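Long-range contacts in thioesterase (Streptomyces coelicolor, PDB 3QMW), which is a thioesterase of the prodiginine biosynthetic pathway, with an alpha/beta hydrolase fold, and probably hydrolyses thioesters: residues P37-T42 against P179-D184; F102-G107 against F130-R135; P124-L129 against L199-T204; S134-L139 against V219-P224. All coordinates share one frame; numbering follows the deposited sequence.

Contact 1: residues P37-T42 against P179-D184; sequences PYAGGT and PVLRAD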
loop_
_atom_site.group_PDB
_atom_site.type_symbol
_atom_site.label_atom_id
_atom_site.label_comp_id
_atom_site.label_asym_id
_atom_site.label_seq_id
_atom_site.Cartn_x
_atom_site.Cartn_y
_atom_site.Cartn_z
ATOM N N PRO D 37 19.764 2.729 0.791
ATOM C CA PRO D 37 19.507 3.587 1.938
ATOM C C PRO D 37 20.019 4.999 1.779
ATOM O O PRO D 37 20.640 5.341 0.779
ATOM C CB PRO D 37 20.262 2.891 3.083
ATOM C CG PRO D 37 20.619 1.543 2.573
ATOM C CD PRO D 37 20.798 1.729 1.110
ATOM N N TYR D 38 19.739 5.812 2.782
ATOM C CA TYR D 38 20.178 7.190 2.775
ATOM C C TYR D 38 21.604 7.235 3.287
ATOM O O TYR D 38 22.151 6.212 3.744
ATOM C CB TYR D 38 19.253 8.086 3.616
ATOM C CG TYR D 38 18.823 7.498 4.939
ATOM C CD1 TYR D 38 17.553 6.943 5.097
ATOM C CD2 TYR D 38 19.672 7.499 6.032
ATOM C CE1 TYR D 38 17.145 6.396 6.320
ATOM C CE2 TYR D 38 19.280 6.955 7.246
ATOM C CZ TYR D 38 18.013 6.401 7.383
ATOM O OH TYR D 38 17.621 5.852 8.580
ATOM N N ALA D 39 22.197 8.423 3.188
ATOM C CA ALA D 39 23.529 8.688 3.706
ATOM C C ALA D 39 23.586 8.325 5.162
ATOM O O ALA D 39 22.841 8.882 5.960
ATOM C CB ALA D 39 23.882 10.153 3.542
ATOM N N GLY D 40 24.480 7.398 5.499
ATOM C CA GLY D 40 24.729 6.987 6.884
ATOM C C GLY D 40 23.799 5.860 7.307
ATOM O O GLY D 40 23.795 5.450 8.480
ATOM N N GLY D 41 23.029 5.359 6.342
ATOM C CA GLY D 41 21.960 4.424 6.609
ATOM C C GLY D 41 22.409 3.006 6.409
ATOM O O GLY D 41 23.505 2.744 5.940
ATOM N N THR D 42 21.534 2.090 6.773
ATOM C CA THR D 42 21.806 0.667 6.687
ATOM C C THR D 42 20.555 0.007 6.121
ATOM O O THR D 42 19.611 0.695 5.762
ATOM C CB THR D 42 22.164 0.108 8.075
ATOM O OG1 THR D 42 20.999 0.071 8.916
ATOM C CG2 THR D 42 23.226 0.989 8.732
ATOM N N PRO D 179 31.892 8.076 10.528
ATOM C CA PRO D 179 32.715 7.788 9.366
ATOM C C PRO D 179 31.905 7.457 8.121
ATOM O O PRO D 179 32.140 8.020 7.052
ATOM C CB PRO D 179 33.534 6.564 9.808
ATOM C CG PRO D 179 33.477 6.554 11.298
ATOM C CD PRO D 179 32.565 7.654 11.763
ATOM N N VAL D 180 30.942 6.556 8.278
ATOM C CA VAL D 180 30.209 5.991 7.151
ATOM C C VAL D 180 29.244 7.014 6.597
ATOM O O VAL D 180 29.033 7.070 5.392
ATOM C CB VAL D 180 29.469 4.740 7.560
ATOM C CG1 VAL D 180 29.083 3.958 6.348
ATOM C CG2 VAL D 180 30.365 3.892 8.451
ATOM N N LEU D 181 28.686 7.841 7.476
ATOM C CA LEU D 181 27.938 9.021 7.058
ATOM C C LEU D 181 28.814 9.914 6.180
ATOM O O LEU D 181 28.483 10.163 5.020
ATOM C CB LEU D 181 27.436 9.803 8.276
ATOM C CG LEU D 181 26.584 11.049 7.991
ATOM C CD1 LEU D 181 25.396 10.720 7.097
ATOM C CD2 LEU D 181 26.105 11.700 9.289
ATOM N N ARG D 182 29.940 10.372 6.733
ATOM C CA ARG D 182 30.885 11.237 6.001
ATOM C C ARG D 182 31.281 10.638 4.655
ATOM O O ARG D 182 31.350 11.347 3.660
ATOM C CB ARG D 182 32.158 11.487 6.821
ATOM C CG ARG D 182 32.015 12.461 7.991
ATOM C CD ARG D 182 33.355 12.669 8.678
ATOM N NE ARG D 182 33.233 13.264 10.008
ATOM C CZ ARG D 182 33.002 14.555 10.251
ATOM N NH1 ARG D 182 32.837 15.428 9.257
ATOM N NH2 ARG D 182 32.919 14.987 11.503
ATOM N N ALA D 183 31.544 9.338 4.623
ATOM C CA ALA D 183 31.894 8.674 3.372
ATOM C C ALA D 183 30.685 8.578 2.427
ATOM O O ALA D 183 30.837 8.669 1.205
ATOM C CB ALA D 183 32.480 7.301 3.644
ATOM N N ASP D 184 29.487 8.403 2.985
ATOM C CA ASP D 184 28.258 8.447 2.179
ATOM C C ASP D 184 28.005 9.848 1.614
ATOM O O ASP D 184 27.698 9.995 0.435
ATOM C CB ASP D 184 27.029 8.012 2.998
ATOM C CG ASP D 184 26.919 6.498 3.175
ATOM O OD1 ASP D 184 27.677 5.729 2.541
ATOM O OD2 ASP D 184 26.051 6.071 3.970
#
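Asp-184 and Gly-40 carry the polar side of this contact. The backbone N of Gly-40 donates to Asp-184 OD2 over 2.6 Å, a nearly straight bond (163°) that uses the anti lone pair, away from OD1. Asp-184 has its CG anti to the carbonyl carbon (chi1 -78°), which places OD2 at the amide of Gly-40. That amide sits in a type II turn from Tyr-38 to Gly-41, closed by Gly-41 N to Tyr-38 O at 2.9 Å.

The apolar contacts lie beside this bond. Ala-39 CB rests 3.8 Å from Asp-184 CB and 3.9 Å from Leu-181 CD1. That same methyl, CD1, also comes within 3.3 Å of Ala-39 O, and a side chain on Gly-40 would run into it.

The loop follows strand 31-36, a place where alpha/beta hydrolases commonly carry an oxyanion-hole amide, and Tyr-38 reaches the probable catalytic residues. Arg-67 forms a salt bridge with Asp-184 OD2 and also bonds Gly-41 O. A carboxylate oxygen shared by an amide and a guanidinium is likely to stay ionised and to fix the turn against the helix.

Contact 2: residues F102-G107 against F130-R135; sequences FGHSMG and FVSGSR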
loop_
_atom_site.group_PDB
_atom_site.type_symbol
_atom_site.label_atom_id
_atom_site.label_comp_id
_atom_site.label_asym_id
_atom_site.label_seq_id
_atom_site.Cartn_x
_atom_site.Cartn_y
_atom_site.Cartn_z
ATOM N N PHE D 102 14.685 1.194 -5.948
ATOM C CA PHE D 102 14.314 2.244 -5.006
ATOM C C PHE D 102 15.540 2.843 -4.308
ATOM O O PHE D 102 16.413 2.110 -3.833
ATOM C CB PHE D 102 13.378 1.743 -3.904
ATOM C CG PHE D 102 13.143 2.781 -2.856
ATOM C CD1 PHE D 102 12.216 3.785 -3.063
ATOM C CD2 PHE D 102 13.937 2.838 -1.728
ATOM C CE1 PHE D 102 12.042 4.796 -2.125
ATOM C CE2 PHE D 102 13.765 3.851 -0.794
ATOM C CZ PHE D 102 12.818 4.821 -0.990
ATOM N N GLY D 103 15.574 4.167 -4.195
ATOM C CA GLY D 103 16.581 4.824 -3.393
ATOM C C GLY D 103 16.034 6.055 -2.711
ATOM O O GLY D 103 15.244 6.782 -3.293
ATOM N N HIS D 104 16.442 6.302 -1.492
ATOM C CA HIS D 104 16.037 7.495 -0.819
ATOM C C HIS D 104 17.228 8.380 -0.618
ATOM O O HIS D 104 18.171 7.984 -0.029
ATOM C CB HIS D 104 15.441 7.157 0.532
ATOM C CG HIS D 104 15.055 8.354 1.333
ATOM N ND1 HIS D 104 14.051 9.200 0.959
ATOM C CD2 HIS D 104 15.524 8.836 2.497
ATOM C CE1 HIS D 104 13.939 10.171 1.832
ATOM N NE2 HIS D 104 14.827 9.975 2.775
ATOM N N SER D 105 17.167 9.611 -1.066
ATOM C CA SER D 105 18.273 10.502 -0.845
ATOM C C SER D 105 19.522 9.931 -1.508
ATOM O O SER D 105 19.509 9.593 -2.644
ATOM C CB SER D 105 18.463 10.706 0.638
ATOM O OG SER D 105 19.165 11.888 0.892
ATOM N N MET D 106 20.620 9.905 -0.800
ATOM C CA MET D 106 21.835 9.388 -1.346
ATOM C C MET D 106 21.562 8.126 -2.118
ATOM O O MET D 106 22.190 7.886 -3.113
ATOM C CB MET D 106 22.879 9.203 -0.259
ATOM C CG MET D 106 24.209 8.720 -0.705
ATOM S SD MET D 106 24.255 6.959 -0.712
ATOM C CE MET D 106 25.911 6.641 -0.314
ATOM N N GLY D 107 20.656 7.304 -1.619
ATOM C CA GLY D 107 20.200 6.099 -2.314
ATOM C C GLY D 107 19.568 6.363 -3.674
ATOM O O GLY D 107 19.674 5.544 -4.576
ATOM N N PHE D 130 12.352 4.218 -8.643
ATOM C CA PHE D 130 11.765 5.040 -7.584
ATOM C C PHE D 130 12.844 5.801 -6.837
ATOM O O PHE D 130 13.868 5.233 -6.458
ATOM C CB PHE D 130 11.010 4.160 -6.591
ATOM C CG PHE D 130 10.062 3.212 -7.233
ATOM C CD1 PHE D 130 8.773 3.618 -7.564
ATOM C CD2 PHE D 130 10.447 1.917 -7.512
ATOM C CE1 PHE D 130 7.894 2.744 -8.156
ATOM C CE2 PHE D 130 9.569 1.029 -8.105
ATOM C CZ PHE D 130 8.295 1.435 -8.424
ATOM N N VAL D 131 12.604 7.086 -6.618
ATOM C CA VAL D 131 13.537 7.916 -5.876
ATOM C C VAL D 131 12.763 8.845 -4.962
ATOM O O VAL D 131 11.911 9.593 -5.426
ATOM C CB VAL D 131 14.455 8.768 -6.816
ATOM C CG1 VAL D 131 15.034 7.923 -7.945
ATOM C CG2 VAL D 131 13.711 9.989 -7.371
ATOM N N SER D 132 13.060 8.799 -3.668
ATOM C CA SER D 132 12.403 9.684 -2.723
ATOM C C SER D 132 13.408 10.611 -2.056
ATOM O O SER D 132 14.581 10.276 -1.945
ATOM C CB SER D 132 11.639 8.874 -1.678
ATOM O OG SER D 132 12.486 7.953 -1.022
ATOM N N GLY D 133 12.935 11.784 -1.642
ATOM C CA GLY D 133 13.754 12.773 -0.956
ATOM C C GLY D 133 15.076 13.096 -1.630
ATOM O O GLY D 133 16.066 13.355 -0.953
ATOM N N SER D 134 15.103 13.092 -2.957
ATOM C CA SER D 134 16.335 13.380 -3.700
ATOM C C SER D 134 16.109 14.384 -4.826
ATOM O O SER D 134 15.196 14.230 -5.635
ATOM C CB SER D 134 16.920 12.088 -4.276
ATOM O OG SER D 134 18.089 12.347 -5.034
ATOM N N ARG D 135 16.944 15.418 -4.859
ATOM C CA ARG D 135 16.995 16.359 -5.989
ATOM C C ARG D 135 17.512 15.670 -7.249
ATOM O O ARG D 135 18.095 14.583 -7.184
ATOM C CB ARG D 135 17.921 17.527 -5.657
ATOM C CG ARG D 135 19.379 17.089 -5.409
ATOM C CD ARG D 135 20.284 18.224 -5.016
ATOM N NE ARG D 135 19.748 18.999 -3.907
ATOM C CZ ARG D 135 20.399 19.998 -3.319
ATOM N NH1 ARG D 135 21.629 20.337 -3.712
ATOM N NH2 ARG D 135 19.821 20.659 -2.320
#
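Gly-103 and Ser-105 belong to a GxSxG sequence that fits the nucleophile elbow of alpha/beta hydrolases, and both bond to the neighbouring strand 129-132. The two strands run parallel. Gly-103 N donates to Phe-130 O at 3.0 Å, Gly-103 O accepts from Ser-132 N, and Ser-105 N continues the ladder to Ser-132 O at 2.8 Å. Ser-105 then turns with a positive phi of 60° into helix 106-120, and its OG bonds His-239 NE2, consistent with a Ser-His-Asp triad.

Ser-132 holds its OG between the backbone N and the carbonyl carbon (chi1 56°). There the hydroxyl meets the edge of the His-104 ring, 2.8 Å from ND1 in a hydrogen bond whose donor is open, and comes 3.1 Å from Phe-102 CZ. Gly-133 CA passes 3.8 Å from His-104 CE1, and a side chain there would strike the ring. On the face of the sheet that carries Phe-102, His-104 and Ser-132, Phe-130 CB touches the Phe-102 ring at its edge, 3.7 Å from CD1, the two side chains crossing at about a right angle.

His-104 NE2 bonds His-239 O, and the imidazole thus spans from Ser-132 to the loop that holds His-239; an alanine here would probably leave Ser-132 OG and His-239 O without that partner.

Strand 99-104, helix 106-120 and strand 129-132 form a beta-alpha-beta crossover, with helix 246-258 against Phe-102 and Phe-130 and helix 178-189 against Met-106.

Contact 3: residues P124-L129 against L199-T204; sequences PRPRHL and LDCPTT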
loop_
_atom_site.group_PDB
_atom_site.type_symbol
_atom_site.label_atom_id
_atom_site.label_comp_id
_atom_site.label_asym_id
_atom_site.label_seq_id
_atom_site.Cartn_x
_atom_site.Cartn_y
_atom_site.Cartn_z
ATOM N N PRO D 124 20.113 -6.498 -18.687
ATOM C CA PRO D 124 18.659 -6.404 -18.890
ATOM C C PRO D 124 18.062 -5.263 -18.069
ATOM O O PRO D 124 18.216 -5.250 -16.852
ATOM C CB PRO D 124 18.135 -7.761 -18.402
ATOM C CG PRO D 124 19.309 -8.673 -18.405
ATOM C CD PRO D 124 20.514 -7.821 -18.170
ATOM N N ARG D 125 17.394 -4.317 -18.731
ATOM C CA ARG D 125 17.025 -3.047 -18.097
ATOM C C ARG D 125 15.899 -3.211 -17.063
ATOM O O ARG D 125 15.179 -4.218 -17.084
ATOM C CB ARG D 125 16.666 -1.990 -19.161
ATOM C CG ARG D 125 15.164 -1.764 -19.455
ATOM C CD ARG D 125 14.915 -0.277 -19.769
ATOM N NE ARG D 125 13.644 -0.014 -20.453
ATOM C CZ ARG D 125 12.442 0.017 -19.871
ATOM N NH1 ARG D 125 12.298 -0.214 -18.565
ATOM N NH2 ARG D 125 11.366 0.279 -20.609
ATOM N N PRO D 126 15.743 -2.213 -16.163
ATOM C CA PRO D 126 14.835 -2.320 -15.027
ATOM C C PRO D 126 13.392 -1.990 -15.379
ATOM O O PRO D 126 13.136 -1.336 -16.389
ATOM C CB PRO D 126 15.379 -1.265 -14.064
ATOM C CG PRO D 126 15.854 -0.192 -14.959
ATOM C CD PRO D 126 16.390 -0.885 -16.195
ATOM N N ARG D 127 12.472 -2.429 -14.525
ATOM C CA ARG D 127 11.036 -2.228 -14.734
ATOM C C ARG D 127 10.626 -0.824 -14.346
ATOM O O ARG D 127 9.817 -0.200 -15.028
ATOM C CB ARG D 127 10.222 -3.235 -13.914
ATOM C CG ARG D 127 10.482 -4.692 -14.290
ATOM C CD ARG D 127 9.696 -5.104 -15.534
ATOM N NE ARG D 127 10.400 -6.118 -16.333
ATOM C CZ ARG D 127 11.207 -5.867 -17.371
ATOM N NH1 ARG D 127 11.450 -4.617 -17.776
ATOM N NH2 ARG D 127 11.783 -6.884 -18.014
ATOM N N HIS D 128 11.187 -0.334 -13.245
ATOM C CA HIS D 128 10.815 0.968 -12.701
ATOM C C HIS D 128 11.970 1.560 -11.914
ATOM O O HIS D 128 12.861 0.845 -11.483
ATOM C CB HIS D 128 9.591 0.816 -11.789
ATOM C CG HIS D 128 8.618 1.944 -11.900
ATOM N ND1 HIS D 128 7.461 1.847 -12.635
ATOM C CD2 HIS D 128 8.641 3.201 -11.394
ATOM C CE1 HIS D 128 6.806 2.993 -12.571
ATOM N NE2 HIS D 128 7.500 3.831 -11.824
ATOM N N LEU D 129 11.957 2.877 -11.757
ATOM C CA LEU D 129 12.918 3.575 -10.916
ATOM C C LEU D 129 12.191 4.491 -9.935
ATOM O O LEU D 129 11.513 5.427 -10.343
ATOM C CB LEU D 129 13.895 4.396 -11.780
ATOM C CG LEU D 129 14.870 5.333 -11.047
ATOM C CD1 LEU D 129 15.787 4.550 -10.124
ATOM C CD2 LEU D 129 15.680 6.132 -12.038
ATOM N N LEU D 199 17.250 7.909 -19.590
ATOM C CA LEU D 199 16.906 6.496 -19.430
ATOM C C LEU D 199 15.548 6.160 -20.065
ATOM O O LEU D 199 14.638 6.995 -20.087
ATOM C CB LEU D 199 16.878 6.148 -17.943
ATOM C CG LEU D 199 18.249 5.993 -17.279
ATOM C CD1 LEU D 199 18.139 6.154 -15.762
ATOM C CD2 LEU D 199 18.888 4.641 -17.646
ATOM N N ASP D 200 15.409 4.936 -20.573
ATOM C CA ASP D 200 14.160 4.521 -21.222
ATOM C C ASP D 200 13.123 3.951 -20.242
ATOM O O ASP D 200 11.934 3.864 -20.582
ATOM C CB ASP D 200 14.437 3.506 -22.339
ATOM C CG ASP D 200 15.235 4.103 -23.496
ATOM O OD1 ASP D 200 15.119 5.328 -23.746
ATOM O OD2 ASP D 200 15.971 3.333 -24.163
ATOM N N CYS D 201 13.564 3.558 -19.045
ATOM C CA CYS D 201 12.649 3.008 -18.036
ATOM C C CYS D 201 11.801 4.119 -17.405
ATOM O O CYS D 201 12.187 5.295 -17.441
ATOM C CB CYS D 201 13.411 2.240 -16.943
ATOM S SG CYS D 201 14.185 3.293 -15.682
ATOM N N PRO D 202 10.637 3.748 -16.839
ATOM C CA PRO D 202 9.746 4.709 -16.206
ATOM C C PRO D 202 10.169 5.038 -14.779
ATOM O O PRO D 202 10.639 4.169 -14.048
ATOM C CB PRO D 202 8.395 3.997 -16.234
ATOM C CG PRO D 202 8.728 2.569 -16.165
ATOM C CD PRO D 202 10.049 2.397 -16.863
ATOM N N THR D 203 9.974 6.294 -14.401
ATOM C CA THR D 203 10.528 6.838 -13.177
ATOM C C THR D 203 9.438 7.456 -12.321
ATOM O O THR D 203 8.575 8.159 -12.832
ATOM C CB THR D 203 11.594 7.905 -13.519
ATOM O OG1 THR D 203 12.757 7.250 -14.026
ATOM C CG2 THR D 203 11.977 8.743 -12.302
ATOM N N THR D 204 9.486 7.188 -11.020
ATOM C CA THR D 204 8.579 7.811 -10.071
ATOM C C THR D 204 9.381 8.470 -8.951
ATOM O O THR D 204 10.241 7.834 -8.347
ATOM C CB THR D 204 7.616 6.793 -9.471
ATOM O OG1 THR D 204 7.197 5.865 -10.481
ATOM C CG2 THR D 204 6.405 7.509 -8.864
#
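Leu-129 carries its CG anti to the backbone N (chi1 173°), and Thr-203 places OG1 beside its own N (chi1 -72°). With these torsions the two side chains run side by side, pointing the same way, and Leu-129 CD2 lies 3.7 Å from Thr-203 OG1. Cys-201 SG comes within 3.9 Å of Pro-126 CG and 4.1 Å of Leu-129 CB.

At the edge of the His-128 ring, NE2 donates to Thr-204 OG1; the modelled separation is so short that its exact length is doubtful. Thr-204 OG1 has a second partner in Glu-258 of helix 246-258. Pro-202 CG lies over a face of the imidazole as a CH-pi contact, 4.2 Å from the centroid, and the ring also stacks with Phe-130.

This is where strands 129-132 and 203-208 of the central parallel sheet come together. Leu-129 N donates to Pro-202 O at 2.9 Å and Thr-204 N to Leu-129 O at 2.8 Å, the bonds of a parallel bridge that pairs Leu-129 with Thr-203.

Nearer the surface, Arg-125 lays one face of its guanidinium over Cys-201 CA, which is 3.3 Å from Arg-125 NH1. NH1 also makes a weak bond to Pro-126 O. Leu-199 and Leu-129 both pack against helix 106-120.

Contact 4: residues S134-L139 against V219-P224; sequences SRAPHL and VEAWRP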
loop_
_atom_site.group_PDB
_atom_site.type_symbol
_atom_site.label_atom_id
_atom_site.label_comp_id
_atom_site.label_asym_id
_atom_site.label_seq_id
_atom_site.Cartn_x
_atom_site.Cartn_y
_atom_site.Cartn_z
ATOM N N SER D 134 15.103 13.092 -2.957
ATOM C CA SER D 134 16.335 13.380 -3.700
ATOM C C SER D 134 16.109 14.384 -4.826
ATOM O O SER D 134 15.196 14.230 -5.635
ATOM C CB SER D 134 16.920 12.088 -4.276
ATOM O OG SER D 134 18.089 12.347 -5.034
ATOM N N ARG D 135 16.944 15.418 -4.859
ATOM C CA ARG D 135 16.995 16.359 -5.989
ATOM C C ARG D 135 17.512 15.670 -7.249
ATOM O O ARG D 135 18.095 14.583 -7.184
ATOM C CB ARG D 135 17.921 17.527 -5.657
ATOM C CG ARG D 135 19.379 17.089 -5.409
ATOM C CD ARG D 135 20.284 18.224 -5.016
ATOM N NE ARG D 135 19.748 18.999 -3.907
ATOM C CZ ARG D 135 20.399 19.998 -3.319
ATOM N NH1 ARG D 135 21.629 20.337 -3.712
ATOM N NH2 ARG D 135 19.821 20.659 -2.320
ATOM N N ALA D 136 17.313 16.310 -8.393
ATOM C CA ALA D 136 17.834 15.788 -9.650
ATOM C C ALA D 136 19.374 15.760 -9.632
ATOM O O ALA D 136 19.996 16.657 -9.058
ATOM C CB ALA D 136 17.338 16.629 -10.803
ATOM N N PRO D 137 19.990 14.736 -10.259
ATOM C CA PRO D 137 21.447 14.531 -10.280
ATOM C C PRO D 137 22.298 15.766 -10.626
ATOM O O PRO D 137 23.219 16.108 -9.871
ATOM C CB PRO D 137 21.628 13.436 -11.327
ATOM C CG PRO D 137 20.362 12.655 -11.250
ATOM C CD PRO D 137 19.276 13.611 -10.889
ATOM N N HIS D 138 21.975 16.456 -11.718
ATOM C CA HIS D 138 22.710 17.677 -12.075
ATOM C C HIS D 138 22.734 18.724 -10.955
ATOM O O HIS D 138 23.621 19.588 -10.948
ATOM C CB HIS D 138 22.192 18.308 -13.385
ATOM C CG HIS D 138 20.837 18.946 -13.279
ATOM N ND1 HIS D 138 19.692 18.355 -13.774
ATOM C CD2 HIS D 138 20.450 20.139 -12.761
ATOM C CE1 HIS D 138 18.657 19.149 -13.549
ATOM N NE2 HIS D 138 19.090 20.237 -12.933
ATOM N N LEU D 139 21.778 18.648 -10.021
ATOM C CA LEU D 139 21.705 19.598 -8.901
ATOM C C LEU D 139 22.574 19.198 -7.707
ATOM O O LEU D 139 22.547 19.885 -6.685
ATOM C CB LEU D 139 20.248 19.793 -8.429
ATOM C CG LEU D 139 19.301 20.655 -9.276
ATOM C CD1 LEU D 139 17.841 20.413 -8.890
ATOM C CD2 LEU D 139 19.661 22.136 -9.136
ATOM N N VAL D 219 12.700 17.899 -7.264
ATOM C CA VAL D 219 12.244 16.557 -7.603
ATOM C C VAL D 219 11.628 16.559 -8.996
ATOM O O VAL D 219 11.770 15.596 -9.748
ATOM C CB VAL D 219 11.230 16.027 -6.573
ATOM C CG1 VAL D 219 10.865 14.570 -6.874
ATOM C CG2 VAL D 219 11.804 16.160 -5.165
ATOM N N GLU D 220 10.953 17.650 -9.340
ATOM C CA GLU D 220 10.454 17.845 -10.692
ATOM C C GLU D 220 11.584 17.738 -11.709
ATOM O O GLU D 220 11.379 17.228 -12.806
ATOM C CB GLU D 220 9.780 19.213 -10.823
ATOM C CG GLU D 220 9.102 19.481 -12.193
ATOM C CD GLU D 220 7.878 18.604 -12.446
ATOM O OE1 GLU D 220 7.186 18.234 -11.468
ATOM O OE2 GLU D 220 7.602 18.291 -13.623
ATOM N N ALA D 221 12.774 18.209 -11.338
ATOM C CA ALA D 221 13.941 18.216 -12.234
ATOM C C ALA D 221 14.403 16.830 -12.733
ATOM O O ALA D 221 15.222 16.750 -13.641
ATOM C CB ALA D 221 15.107 18.966 -11.569
ATOM N N TRP D 222 13.887 15.753 -12.148
ATOM C CA TRP D 222 14.168 14.390 -12.622
ATOM C C TRP D 222 13.491 14.056 -13.954
ATOM O O TRP D 222 13.858 13.073 -14.605
ATOM C CB TRP D 222 13.687 13.350 -11.597
ATOM C CG TRP D 222 14.587 13.142 -10.428
ATOM C CD1 TRP D 222 14.558 13.813 -9.238
ATOM C CD2 TRP D 222 15.636 12.170 -10.316
ATOM N NE1 TRP D 222 15.525 13.323 -8.399
ATOM C CE2 TRP D 222 16.204 12.318 -9.038
ATOM C CE3 TRP D 222 16.151 11.194 -11.176
ATOM C CZ2 TRP D 222 17.265 11.533 -8.600
ATOM C CZ3 TRP D 222 17.206 10.411 -10.738
ATOM C CH2 TRP D 222 17.753 10.587 -9.466
ATOM N N ARG D 223 12.480 14.839 -14.330
ATOM C CA ARG D 223 11.596 14.487 -15.448
ATOM C C ARG D 223 12.372 14.176 -16.729
ATOM O O ARG D 223 12.207 13.084 -17.294
ATOM C CB ARG D 223 10.548 15.593 -15.687
ATOM C CG ARG D 223 9.628 15.375 -16.900
ATOM C CD ARG D 223 8.660 16.542 -17.078
ATOM N NE ARG D 223 7.806 16.722 -15.900
ATOM C CZ ARG D 223 6.733 15.985 -15.610
ATOM N NH1 ARG D 223 6.339 14.990 -16.404
ATOM N NH2 ARG D 223 6.043 16.244 -14.507
ATOM N N PRO D 224 13.240 15.114 -17.174
ATOM C CA PRO D 224 13.994 14.882 -18.405
ATOM C C PRO D 224 15.088 13.818 -18.290
ATOM O O PRO D 224 15.762 13.559 -19.280
ATOM C CB PRO D 224 14.615 16.253 -18.695
ATOM C CG PRO D 224 14.773 16.871 -17.362
ATOM C CD PRO D 224 13.574 16.423 -16.578
#
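Trp-222 NE1 donates to Ser-134 O over 2.9 Å. The acceptor lies close to the indole plane, but the nitrogen stands above the carbonyl plane, 52° out of it, rather than on a lone pair. Arg-135 O is 3.1 Å from the same Trp-222 NE1.

One face of the indole is covered by the chain that follows. Ala-136 CA sits over the five-membered ring, 3.8 Å from its centroid, and Pro-137 CD over the six-membered ring at 3.6 Å, only 7° off the normal. Both are CH-pi contacts, and the side chains of Pro-137 and Trp-222 cross at about a right angle. Ala-136 CB and Ala-221 CB are packed tightly at 3.3 Å, while Leu-139 CD1 touches Ala-221 CB more loosely.

Each segment also has its own brace. Arg-135 NH1 reaches forward to Leu-139 O at 3.1 Å and forms a salt bridge with Asp-142. Arg-223 grips Glu-220 OE2 side-on through NE and NH2, and Glu-220 OE1 pairs with Arg-232 of strand 230-235.

A leucine in place of Trp-222 would probably leave Ser-134 O without its donor and open a gap beneath Pro-137.

No salt bridge crosses between the two segments, since these arginines find their carboxylates at Glu-220 and Asp-142; the loop after strand 129-132 is instead held to 219-224 by the indole N-H bond to Ser-134 O and by apolar and CH-pi packing.

From the N terminus, the chain leaves strand 31-36 and contact 1 closes a long loop by bringing 37-42 to helix 178-189. Contact 2 falls entirely within that loop, closing the short crossover from strand 99-104 to strand 129-132. Contact 3 starts between the two segments of contact 2 and ends on strand 203-208, crossing contacts 1 and 2. Contact 4 starts where contact 2 ends, sharing Ser-134 and Arg-135, and ends at 219-224, so it crosses contacts 1 and 3. Contacts 2 and 3 pair successive strands of one sheet, contact 4 ties the loop after strand 129-132 to a later helix, and contact 1 brings in the inserted helices, touching contact 2 through Met-106 and Tyr-38.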